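Local structure of beta-galactosidase (Trichoderma reesei, 3OG2) at residues N393-P398 and R411-S416; Y588-V593 and L600-D605; A683-S688 and S704-H709. The protein probably hydrolyses terminal non-reducing beta-D-galactose residues of beta-D-galactosides, as a fungal glycoside hydrolase of family 35. All blocks are in the same frame, centred on the assembly; numbering follows the deposited sequence.

Contact 1. Residues N393-P398 and R411-S416. With NAG (2-acetamido-2-deoxy-beta-D-glucopyranose), chain D.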
# COMPACT_ATOMS: atom_id res chain seq x y z
N ASN A 393 -36.48 -4.41 6.61
CA ASN A 393 -35.57 -3.36 6.15
C ASN A 393 -34.13 -3.70 6.46
O ASN A 393 -33.22 -2.91 6.14
CB ASN A 393 -35.97 -2.05 6.84
CG ASN A 393 -37.38 -1.65 6.40
OD1 ASN A 393 -37.55 -1.32 5.22
ND2 ASN A 393 -38.27 -1.74 7.38
N ILE A 394 -33.86 -4.84 7.05
CA ILE A 394 -32.48 -5.25 7.30
C ILE A 394 -32.34 -6.69 6.80
O ILE A 394 -33.30 -7.45 6.77
CB ILE A 394 -32.09 -5.13 8.77
CG1 ILE A 394 -33.02 -5.95 9.63
CG2 ILE A 394 -32.04 -3.67 9.23
CD1 ILE A 394 -32.70 -6.02 11.10
N VAL A 395 -31.10 -6.97 6.39
CA VAL A 395 -30.69 -8.29 5.97
C VAL A 395 -29.81 -8.86 7.06
O VAL A 395 -28.94 -8.15 7.62
CB VAL A 395 -30.00 -8.25 4.60
CG1 VAL A 395 -29.23 -9.55 4.34
CG2 VAL A 395 -31.01 -8.04 3.49
N ILE A 396 -30.00 -10.12 7.41
CA ILE A 396 -29.18 -10.77 8.43
C ILE A 396 -28.60 -12.04 7.87
O ILE A 396 -29.35 -12.89 7.33
CB ILE A 396 -30.02 -11.05 9.71
CG1 ILE A 396 -30.58 -9.73 10.25
CG2 ILE A 396 -29.19 -11.82 10.72
CD1 ILE A 396 -31.53 -9.90 11.45
N THR A 397 -27.30 -12.21 7.96
CA THR A 397 -26.67 -13.47 7.57
C THR A 397 -26.19 -14.19 8.80
O THR A 397 -25.39 -13.63 9.53
CB THR A 397 -25.47 -13.20 6.63
OG1 THR A 397 -25.91 -12.41 5.51
CG2 THR A 397 -24.92 -14.53 6.12
N PRO A 398 -26.68 -15.41 9.04
CA PRO A 398 -26.25 -16.20 10.19
C PRO A 398 -25.03 -17.04 9.90
O PRO A 398 -24.89 -17.58 8.80
CB PRO A 398 -27.48 -17.12 10.45
CG PRO A 398 -27.98 -17.36 9.06
CD PRO A 398 -27.75 -16.09 8.28
N ARG A 411 -27.18 -5.86 8.18
CA ARG A 411 -26.94 -4.69 7.35
C ARG A 411 -28.29 -4.14 6.91
O ARG A 411 -29.33 -4.81 7.01
CB ARG A 411 -26.07 -5.04 6.13
CG ARG A 411 -26.72 -6.05 5.20
CD ARG A 411 -25.96 -6.06 3.89
NE ARG A 411 -26.33 -7.09 2.93
CZ ARG A 411 -27.35 -6.92 2.08
NH1 ARG A 411 -28.11 -5.83 2.08
NH2 ARG A 411 -27.58 -7.91 1.21
N HIS A 412 -28.28 -2.92 6.39
CA HIS A 412 -29.51 -2.45 5.73
C HIS A 412 -29.79 -3.30 4.49
O HIS A 412 -28.90 -3.70 3.75
CB HIS A 412 -29.33 -0.99 5.30
CG HIS A 412 -29.24 -0.04 6.45
ND1 HIS A 412 -30.34 0.42 7.12
CD2 HIS A 412 -28.17 0.54 7.07
CE1 HIS A 412 -29.98 1.25 8.10
NE2 HIS A 412 -28.66 1.33 8.07
N ALA A 413 -31.07 -3.53 4.22
CA ALA A 413 -31.44 -4.32 3.05
C ALA A 413 -30.95 -3.70 1.75
O ALA A 413 -30.49 -4.41 0.85
CB ALA A 413 -32.97 -4.45 2.96
N ASN A 414 -31.06 -2.38 1.59
CA ASN A 414 -30.32 -1.62 0.61
C ASN A 414 -28.98 -1.30 1.26
O ASN A 414 -28.90 -0.46 2.14
CB ASN A 414 -31.10 -0.34 0.25
CG ASN A 414 -30.25 0.52 -0.68
OD1 ASN A 414 -29.12 0.22 -1.05
ND2 ASN A 414 -30.80 1.69 -1.02
N TYR A 415 -27.93 -1.98 0.83
CA TYR A 415 -26.65 -1.94 1.51
C TYR A 415 -26.09 -0.51 1.50
O TYR A 415 -25.20 -0.24 2.32
CB TYR A 415 -25.62 -2.93 0.92
CG TYR A 415 -24.86 -2.34 -0.26
CD1 TYR A 415 -25.40 -2.30 -1.54
CD2 TYR A 415 -23.59 -1.85 -0.06
CE1 TYR A 415 -24.75 -1.78 -2.62
CE2 TYR A 415 -22.89 -1.29 -1.11
CZ TYR A 415 -23.46 -1.27 -2.37
OH TYR A 415 -22.73 -0.72 -3.38
N SER A 416 -26.48 0.31 0.56
CA SER A 416 -26.02 1.70 0.37
C SER A 416 -26.69 2.66 1.33
O SER A 416 -26.30 3.83 1.44
CB SER A 416 -26.29 2.06 -1.12
OG SER A 416 -26.13 3.49 -1.31
C1 NAG D . -29.98 2.75 -1.58
C2 NAG D . -30.91 3.30 -2.65
C3 NAG D . -30.32 4.55 -3.28
C4 NAG D . -29.66 5.56 -2.33
C5 NAG D . -28.82 4.88 -1.23
C6 NAG D . -28.40 5.79 -0.09
C7 NAG D . -32.15 1.46 -3.79
C8 NAG D . -31.96 0.34 -4.78
N2 NAG D . -31.15 2.34 -3.72
O3 NAG D . -31.19 5.10 -4.23
O4 NAG D . -28.80 6.35 -3.12
O5 NAG D . -29.61 3.82 -0.73
O6 NAG D . -29.57 6.16 0.67
O7 NAG D . -33.32 1.70 -3.45
O HOH W 1 -32.82 -0.17 6.38
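Val395 lies against the guanidinium of Arg411, and this is the tightly packed part of the contact. CB of Val395 stands over the centre of the flat group, 3.9 Å from CZ of Arg411, while its methyls divide the two ends: CG1 is next to NH2 and CG2 next to NH1. The two side chains run side by side on one face of the sheet, pointing the same way. On the arginine, CG sits between the backbone N and the carbonyl carbon (chi1 62°), and the chain is extended from there to NE. Its rotation is fixed by NH1, which donates to His412 O at 2.8 Å and to Ala413 O at 3.0 Å; both acceptors lie close to the guanidinium plane. Leu257 also touches this side chain.

The backbones form the open end, away from the turn, of the antiparallel hairpin of strands 394-400 and 406-412, within the second domain of the enzyme. Val395 and Arg411 are a hydrogen-bonded pair, with N-to-O distances of 2.9 Å both from Val395 N to Arg411 O and from Arg411 N to Val395 O. Ile394 and His412 form the non-hydrogen-bonded pair beside it, and their side chains diverge.

Past that pair lies the solvent side, where the exposed Asn393 keeps its side chain at least 5.5 Å from 411-416. Ala413 N donates to Asn393 O at 2.9 Å, from 47° out of the carbonyl plane. The same oxygen accepts from a water at the edge of the His412 ring, 2.7 Å from ND1; the other ring nitrogen, NE2, bonds to Thr446 O. Farther along, Asn414 carries an N-linked glycan through ND2, its OD1 accepts from Ser416 N in an Asx turn, and Ser416 OG lies near C5 of the first sugar.

Contact 2. Residues Y588-V593 and L600-D605. With NAG (2-acetamido-2-deoxy-beta-D-glucopyranose), chain B.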
# COMPACT_ATOMS: atom_id res chain seq x y z
N TYR A 588 -2.41 7.54 20.65
CA TYR A 588 -2.51 7.51 19.20
C TYR A 588 -2.06 6.17 18.62
O TYR A 588 -2.55 5.74 17.57
CB TYR A 588 -1.66 8.63 18.68
CG TYR A 588 -1.35 8.70 17.21
CD1 TYR A 588 -2.22 9.21 16.25
CD2 TYR A 588 -0.09 8.26 16.79
CE1 TYR A 588 -1.90 9.28 14.91
CE2 TYR A 588 0.28 8.34 15.45
CZ TYR A 588 -0.65 8.83 14.53
OH TYR A 588 -0.28 8.92 13.21
N LEU A 589 -1.13 5.51 19.32
CA LEU A 589 -0.66 4.20 18.95
C LEU A 589 -0.08 3.53 20.20
O LEU A 589 0.72 4.17 20.89
CB LEU A 589 0.44 4.27 17.88
CG LEU A 589 1.07 2.94 17.44
CD1 LEU A 589 0.02 1.99 16.83
CD2 LEU A 589 2.16 3.21 16.41
N ILE A 590 -0.43 2.27 20.45
CA ILE A 590 0.35 1.45 21.37
C ILE A 590 1.09 0.43 20.55
O ILE A 590 0.47 -0.35 19.83
CB ILE A 590 -0.54 0.77 22.42
CG1 ILE A 590 -1.31 1.82 23.21
CG2 ILE A 590 0.30 -0.17 23.27
CD1 ILE A 590 -0.46 2.73 24.10
N ARG A 591 2.42 0.53 20.58
CA ARG A 591 3.25 -0.32 19.76
C ARG A 591 3.50 -1.66 20.42
O ARG A 591 3.49 -2.68 19.72
CB ARG A 591 4.62 0.35 19.50
CG ARG A 591 4.48 1.60 18.64
CD ARG A 591 5.90 2.30 18.56
NE ARG A 591 5.72 3.48 17.73
CZ ARG A 591 5.73 3.48 16.41
NH1 ARG A 591 5.98 2.39 15.69
NH2 ARG A 591 5.49 4.63 15.79
N SER A 592 3.78 -1.69 21.71
CA SER A 592 4.18 -2.96 22.35
C SER A 592 4.12 -2.76 23.85
O SER A 592 4.14 -1.63 24.36
CB SER A 592 5.62 -3.31 21.98
OG SER A 592 6.55 -2.33 22.43
N VAL A 593 4.13 -3.87 24.56
CA VAL A 593 4.36 -3.92 26.00
C VAL A 593 5.41 -5.00 26.26
O VAL A 593 5.59 -5.95 25.45
CB VAL A 593 3.08 -4.24 26.79
CG1 VAL A 593 2.07 -3.11 26.59
CG2 VAL A 593 2.52 -5.61 26.39
N LEU A 600 5.99 -3.05 34.04
CA LEU A 600 5.37 -3.10 32.72
C LEU A 600 5.85 -1.91 31.92
O LEU A 600 5.68 -0.76 32.36
CB LEU A 600 3.86 -3.02 32.87
CG LEU A 600 3.06 -2.92 31.55
CD1 LEU A 600 3.14 -4.22 30.78
CD2 LEU A 600 1.60 -2.55 31.79
N SER A 601 6.46 -2.16 30.76
CA SER A 601 7.02 -1.13 29.91
C SER A 601 6.17 -1.01 28.67
O SER A 601 5.96 -2.04 28.00
CB SER A 601 8.45 -1.56 29.56
OG SER A 601 9.12 -0.62 28.74
N VAL A 602 5.68 0.15 28.33
CA VAL A 602 4.82 0.36 27.19
C VAL A 602 5.57 1.26 26.18
O VAL A 602 6.12 2.28 26.60
CB VAL A 602 3.54 1.06 27.65
CG1 VAL A 602 2.59 1.25 26.46
CG2 VAL A 602 2.86 0.29 28.79
N GLN A 603 5.52 0.89 24.92
CA GLN A 603 5.96 1.79 23.88
C GLN A 603 4.74 2.38 23.17
O GLN A 603 3.89 1.58 22.74
CB GLN A 603 6.86 1.03 22.87
CG GLN A 603 8.16 0.53 23.51
CD GLN A 603 9.06 1.63 24.04
OE1 GLN A 603 9.47 1.58 25.23
NE2 GLN A 603 9.42 2.61 23.20
N ALA A 604 4.66 3.68 23.08
CA ALA A 604 3.44 4.34 22.63
C ALA A 604 3.77 5.62 21.84
O ALA A 604 4.84 6.18 22.07
CB ALA A 604 2.61 4.72 23.84
N ASP A 605 2.84 6.02 21.00
CA ASP A 605 2.94 7.32 20.35
C ASP A 605 1.73 8.17 20.76
O ASP A 605 0.64 7.65 20.95
CB ASP A 605 2.95 7.24 18.82
CG ASP A 605 4.24 6.64 18.29
OD1 ASP A 605 4.91 5.84 18.96
OD2 ASP A 605 4.61 6.98 17.10
C1 NAG B . -4.51 12.51 16.42
C2 NAG B . -5.08 13.42 15.30
C3 NAG B . -6.60 13.27 15.22
C4 NAG B . -6.92 11.76 14.97
C5 NAG B . -6.23 10.91 16.07
C6 NAG B . -6.36 9.42 15.76
C7 NAG B . -3.74 15.46 15.20
C8 NAG B . -3.61 16.88 15.66
N2 NAG B . -4.80 14.80 15.65
O3 NAG B . -7.03 14.00 14.06
O4 NAG B . -8.32 11.60 15.18
O5 NAG B . -4.83 11.18 16.00
O6 NAG B . -5.93 8.71 16.91
O7 NAG B . -2.86 14.88 14.54
O HOH W 2 7.43 -2.63 25.20
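Arg591 and Asp605 carry the ionic part of the contact. The arginine grips the carboxylate side-on, NE to OD1 and NH2 to OD2, each pair 2.8 Å apart with an angle of 166° at the hydrogen. Both oxygens lie near the guanidinium plane, yet the nitrogens meet them from above the carboxylate plane, the two flat groups being turned 48° against each other. CD2 of Leu589 lies over the centre of one guanidinium face. Further partners hold both groups: NH2 of Arg591 also forms a salt bridge with Asp60, its NH1 meets His63, and the Asp605 oxygens accept from Thr983 and Gly984. The nearby positive charge probably stabilises the ionised carboxylate.

Backbone bonds join the strands as the hairpin 589-596 and 599-605 of domain 3, at the edge of a mixed sheet, and two classic beta bulges interrupt its regular pairing. At the first, Tyr588 N (weakly) and Leu589 N, at 3.2 Å, share Asp605 O, and Asp605 N returns a 2.8 Å bond to Leu589 O. At the second, Gln603 O takes Arg591 N at 2.8 Å and, weakly, Ser592 N, while Gln603 N donates to Ser592 O at 2.9 Å. This extra residue puts Arg591 CB over toward the partner strand, where it lies 3.5 Å from Gln603 O.

Apolar contacts occupy the face of Ile590, Val593, Val602 and Ala604. CD1 of Ile590, placed by chi2 of -66°, reaches Ala604 CB at 3.7 Å and also touches Val602 CG1. Val593 and Val602 lie side by side, while Leu600 CD1 meets Val593 CB.

At the end of the pairing, the Tyr588 ring takes Asp605 CB at its edge, 3.8 Å from CD2, and a glycan sugar sits beside CD1. A water links Ser592 OG to Ser601 O.

Contact 3. Residues A683-S688 and S704-H709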
# COMPACT_ATOMS: atom_id res chain seq x y z
N ALA A 683 21.33 4.62 -32.70
CA ALA A 683 20.03 3.92 -32.85
C ALA A 683 20.07 3.30 -34.24
O ALA A 683 19.49 3.90 -35.15
CB ALA A 683 18.84 4.88 -32.72
N ASN A 684 20.80 2.20 -34.36
CA ASN A 684 21.06 1.68 -35.69
C ASN A 684 20.57 0.25 -35.84
O ASN A 684 20.94 -0.45 -36.81
CB ASN A 684 22.55 1.77 -36.03
CG ASN A 684 23.41 0.98 -35.06
OD1 ASN A 684 22.92 0.35 -34.11
ND2 ASN A 684 24.71 1.03 -35.31
N LEU A 685 19.73 -0.25 -34.95
CA LEU A 685 19.19 -1.58 -35.07
C LEU A 685 18.11 -1.63 -36.12
O LEU A 685 17.08 -0.93 -35.97
CB LEU A 685 18.59 -2.06 -33.72
CG LEU A 685 19.68 -2.12 -32.61
CD1 LEU A 685 19.06 -2.43 -31.26
CD2 LEU A 685 20.81 -3.08 -33.02
N ARG A 686 18.33 -2.41 -37.16
CA ARG A 686 17.36 -2.39 -38.26
C ARG A 686 16.17 -3.33 -38.04
O ARG A 686 15.19 -3.28 -38.79
CB ARG A 686 18.06 -2.73 -39.60
CG ARG A 686 19.23 -1.74 -39.87
CD ARG A 686 19.58 -1.85 -41.37
NE ARG A 686 18.28 -1.62 -41.98
CZ ARG A 686 17.56 -0.48 -41.98
NH1 ARG A 686 18.01 0.65 -41.40
NH2 ARG A 686 16.38 -0.51 -42.59
N THR A 687 16.31 -4.19 -37.03
CA THR A 687 15.22 -5.07 -36.64
C THR A 687 15.02 -4.96 -35.12
O THR A 687 15.91 -4.49 -34.40
CB THR A 687 15.49 -6.55 -36.97
OG1 THR A 687 16.68 -6.93 -36.23
CG2 THR A 687 15.78 -6.71 -38.46
N SER A 688 13.83 -5.36 -34.73
CA SER A 688 13.42 -5.41 -33.33
C SER A 688 12.85 -6.78 -32.98
O SER A 688 12.24 -7.39 -33.82
CB SER A 688 12.39 -4.33 -33.01
OG SER A 688 11.98 -4.39 -31.63
N SER A 704 13.65 0.49 -24.95
CA SER A 704 14.02 -0.79 -24.32
C SER A 704 14.81 -1.65 -25.28
O SER A 704 15.51 -2.58 -24.79
CB SER A 704 12.77 -1.56 -23.85
OG SER A 704 12.21 -0.92 -22.70
N ASP A 705 14.74 -1.41 -26.58
CA ASP A 705 15.54 -2.20 -27.51
C ASP A 705 17.01 -1.90 -27.33
O ASP A 705 17.84 -2.72 -27.77
CB ASP A 705 15.18 -1.91 -28.95
CG ASP A 705 13.90 -2.66 -29.40
OD1 ASP A 705 13.34 -3.47 -28.61
OD2 ASP A 705 13.49 -2.45 -30.57
N TYR A 706 17.39 -0.80 -26.70
CA TYR A 706 18.78 -0.41 -26.46
C TYR A 706 19.12 -0.43 -24.98
O TYR A 706 20.18 0.06 -24.57
CB TYR A 706 18.98 1.00 -27.03
CG TYR A 706 18.75 1.06 -28.53
CD1 TYR A 706 17.48 1.31 -29.03
CD2 TYR A 706 19.80 0.87 -29.40
CE1 TYR A 706 17.25 1.36 -30.40
CE2 TYR A 706 19.57 0.94 -30.81
CZ TYR A 706 18.31 1.19 -31.29
OH TYR A 706 18.13 1.24 -32.66
N GLY A 707 18.22 -1.02 -24.16
CA GLY A 707 18.54 -1.14 -22.74
C GLY A 707 18.06 -0.01 -21.86
O GLY A 707 18.49 0.02 -20.67
N PHE A 708 17.23 0.90 -22.37
CA PHE A 708 16.77 2.05 -21.63
C PHE A 708 15.30 1.85 -21.23
O PHE A 708 14.45 1.92 -22.13
CB PHE A 708 16.91 3.34 -22.46
CG PHE A 708 18.37 3.58 -22.87
CD1 PHE A 708 19.35 3.78 -21.91
CD2 PHE A 708 18.68 3.61 -24.23
CE1 PHE A 708 20.64 4.02 -22.33
CE2 PHE A 708 19.97 3.80 -24.66
CZ PHE A 708 20.95 4.01 -23.68
N HIS A 709 15.05 1.64 -19.95
CA HIS A 709 13.71 1.25 -19.50
C HIS A 709 13.05 2.26 -18.58
O HIS A 709 11.89 2.03 -18.18
CB HIS A 709 13.78 -0.10 -18.71
CG HIS A 709 14.53 -1.11 -19.53
ND1 HIS A 709 14.17 -1.41 -20.85
CD2 HIS A 709 15.67 -1.78 -19.21
CE1 HIS A 709 15.07 -2.31 -21.29
NE2 HIS A 709 15.97 -2.55 -20.32
O HOH W 3 15.92 -3.41 -31.86
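Leu685 and Tyr706 reach toward each other tip to tip, and their meeting carries the CH-pi part of the contact. CD1 of Leu685 lies over one face of the phenol ring, 3.8 Å from its centroid and 27° off the normal, displaced toward the rim at CE2. CB of Ala683 approaches CZ of Tyr706 at 4.0 Å. Leu823 of strand 820-824 touches both Ala683 and Tyr706.

Two direct hydrogen bonds join the segments. Leu685 N donates to the phenol oxygen, OH of Tyr706, at 3.2 Å with an angle of 158°; this hydroxyl is also bonded to Ser700 O. Ser688 OG donates to Asp705 OD2 at 2.7 Å, arriving on the syn side and 20° out of the carboxylate plane. That carboxylate oxygen is further bonded to Ser700 OG, and Ser688 OG is itself bonded to Asn690 N.

Water supplies the third kind of link: one molecule donates to Thr687 O at 2.8 Å and, weakly, to Asp705 OD2.

With neither helix nor strand between them, the segments are two parts of the long connection from strand 663-666 to strand 713-720, a loop-to-loop junction alongside the antiparallel sheet of an all-beta domain.

How the contacts relate
Contact 2 is the buried one, with nine of its twelve touching residues enclosed, whereas contacts 1 and 3 are partly buried and lie farther from the chain centre. Contacts 1 and 2 each join the strands of an antiparallel hairpin, in different domains and with centres about 38 Å apart; contact 3 instead ties loop to loop, on the opposite side of the chain's centre from both. Their arginines differ accordingly: in contact 1 NH1 of the guanidinium donates to two backbone carbonyls of its own segment, while in contact 2 the group is paired with a carboxylate across the strands. Contact 3 has no arginine pairing across it; a tyrosine hydroxyl and a serine-aspartate bond join its loops.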